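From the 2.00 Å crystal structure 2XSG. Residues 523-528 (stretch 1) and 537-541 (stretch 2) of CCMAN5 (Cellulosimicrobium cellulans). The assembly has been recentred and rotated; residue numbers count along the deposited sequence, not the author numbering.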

# COMPACT_ATOMS: atom_id res chain seq x y z
N SER A 523 24.07 26.03 4.21
CA SER A 523 22.90 26.88 4.03
C SER A 523 21.73 26.10 3.42
O SER A 523 21.91 25.36 2.46
N ALA A 524 20.53 26.28 3.97
CA ALA A 524 19.34 25.57 3.48
C ALA A 524 18.04 26.24 3.94
O ALA A 524 17.93 26.65 5.09
N ASP A 525 17.07 26.38 3.03
CA ASP A 525 15.70 26.72 3.40
C ASP A 525 15.02 25.45 3.92
O ASP A 525 14.80 24.50 3.15
N HIS A 526 14.69 25.44 5.21
CA HIS A 526 14.17 24.23 5.86
C HIS A 526 12.73 23.87 5.40
O HIS A 526 12.22 22.77 5.70
N ALA A 527 12.09 24.79 4.68
CA ALA A 527 10.73 24.57 4.20
C ALA A 527 10.68 24.27 2.70
O ALA A 527 9.61 24.05 2.14
N LYS A 528 11.84 24.28 2.04
CA LYS A 528 11.90 24.05 0.60
C LYS A 528 11.87 22.56 0.28
O LYS A 528 12.70 21.81 0.77
N GLY A 537 10.65 15.54 0.23
CA GLY A 537 10.29 16.32 1.42
C GLY A 537 11.24 17.45 1.77
O GLY A 537 12.20 17.74 1.04
N THR A 538 10.96 18.07 2.92
CA THR A 538 11.67 19.24 3.39
C THR A 538 12.41 18.89 4.68
O THR A 538 12.09 17.86 5.32
N LEU A 539 13.34 19.74 5.08
CA LEU A 539 14.05 19.55 6.35
C LEU A 539 13.10 19.54 7.57
O LEU A 539 13.24 18.69 8.44
N TRP A 540 12.12 20.45 7.62
CA TRP A 540 11.11 20.42 8.69
C TRP A 540 10.39 19.08 8.78
O TRP A 540 10.06 18.62 9.88
N GLN A 541 10.13 18.46 7.63
CA GLN A 541 9.40 17.18 7.57
C GLN A 541 10.32 16.01 7.97
O GLN A 541 9.95 15.15 8.78

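The most unusual feature of this contact is that a beta turn meets the first turn of a helix, its polar link being one direct hydrogen bond to a carbonyl and one bridging water, with side-chain packing around them. A helix begins with backbone NH groups that have no carbonyl of their own helix to bind, and here the other stretch supplies one: Trp540 N donates to His526 O over 3.0 Å, nearly straight at 170°. The NH of Leu539 is served by water 1, which accepts from Leu539 N at 3.0 Å and donates to Asp525 O at 2.7 Å and to Lys528 O at 2.8 Å. The water thus ties both ends of the turn to the helix start.

The turn, type I from Asp525 to Lys528, is closed by Lys528 N donating to Asp525 O at 3.2 Å. Asp525 braces it from within. Its CA-to-CB bond points away from the helix, and with chi1 t its carboxylate accepts from the backbone, Ala527 N to Asp525 OD1 being 3.0 Å. A short acidic side chain suits this place, since it can reach an NH two residues further on.

On the helix side, Thr538 is the N-cap. Its p rotamer (72°) places the hydroxyl where it accepts from Gln541 N, with OG1 3.1 Å from that nitrogen. Gln541 returns the favour: its side chain, m at chi1 and t at chi2, brings OE1 to 3.1 Å from Thr538 N, which donates to it. This reciprocal pair is a capping box in form. Threonine also offers a methyl, and its CA-to-CB bond points toward the turn; Thr538 CG2 lies 3.4 Å from Ala527 O and Thr538 CB 3.4 Å from His526 O. Gly537, just before the cap, has no side chain, and a CB there would be crowded by Gln541 OE1 at 3.2 Å.

Leu539 points toward the turn and supplies the apolar centre. In its m, t rotamer, CD1 sits over one face of the His526 imidazole, 4.2 Å from the ring centroid and 26° off the normal, a CH-pi contact. The same Leu539 CD1 meets Ala524 CB at 3.7 Å. Ala524 also points toward the helix, and its methyl meets the leucine there.

His526 loses more surface to the other stretch than any other residue here. Its CA-to-CB bond runs sideways, and chi1 m sets the ring alongside Leu539, with His526 CD2 3.7 Å from Leu539 CB; its NE2 is hydrogen-bonded elsewhere in the structure. Trp540, likewise sideways and m at chi1, turns its indole edge to the turn: His526 O and Ala527 N lie near the ring plane, and Trp540 CD1 comes within 3.5 Å of His526 CB. Ala527 points away, yet its CB still reaches 4.4 Å from Trp540 CD1. Lys528 also points away, its side chain extended with all four chi angles t, and the residue is exposed.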

# COMPACT_ATOMS: atom_id res chain seq x y z
CB SER A 523 23.29 28.07 3.13
OG SER A 523 22.14 28.72 2.63
CB ALA A 524 19.37 24.11 3.95
CB ASP A 525 14.94 27.29 2.17
CG ASP A 525 13.45 27.58 2.44
OD1 ASP A 525 12.96 27.44 3.57
OD2 ASP A 525 12.75 27.95 1.49
CB HIS A 526 14.22 24.39 7.38
CG HIS A 526 15.61 24.35 7.95
ND1 HIS A 526 16.48 25.42 7.88
CD2 HIS A 526 16.28 23.36 8.59
CE1 HIS A 526 17.63 25.09 8.46
NE2 HIS A 526 17.53 23.84 8.90
CB ALA A 527 9.86 25.77 4.54
CB LYS A 528 13.16 24.67 -0.01
CG LYS A 528 13.30 24.33 -1.50
CD LYS A 528 14.35 25.14 -2.20
CE LYS A 528 14.40 24.73 -3.67
NZ LYS A 528 15.71 25.12 -4.28
CB THR A 538 10.71 20.40 3.74
OG1 THR A 538 10.01 20.08 4.94
CG2 THR A 538 9.70 20.66 2.62
CB LEU A 539 15.19 20.56 6.51
CG LEU A 539 16.36 20.30 5.55
CD1 LEU A 539 17.16 21.54 5.31
CD2 LEU A 539 17.25 19.15 6.01
CB TRP A 540 10.07 21.51 8.50
CG TRP A 540 10.43 22.85 9.06
CD1 TRP A 540 10.94 23.90 8.38
CD2 TRP A 540 10.29 23.27 10.42
NE1 TRP A 540 11.13 24.97 9.24
CE2 TRP A 540 10.73 24.60 10.49
CE3 TRP A 540 9.84 22.64 11.59
CZ2 TRP A 540 10.73 25.33 11.68
CZ3 TRP A 540 9.83 23.38 12.78
CH2 TRP A 540 10.29 24.71 12.81
CB GLN A 541 8.78 17.00 6.18
CG GLN A 541 7.65 18.02 5.88
CD GLN A 541 7.36 18.21 4.39
OE1 GLN A 541 7.95 17.54 3.54
NE2 GLN A 541 6.43 19.13 4.08
O HOH W 1 14.21 21.84 3.14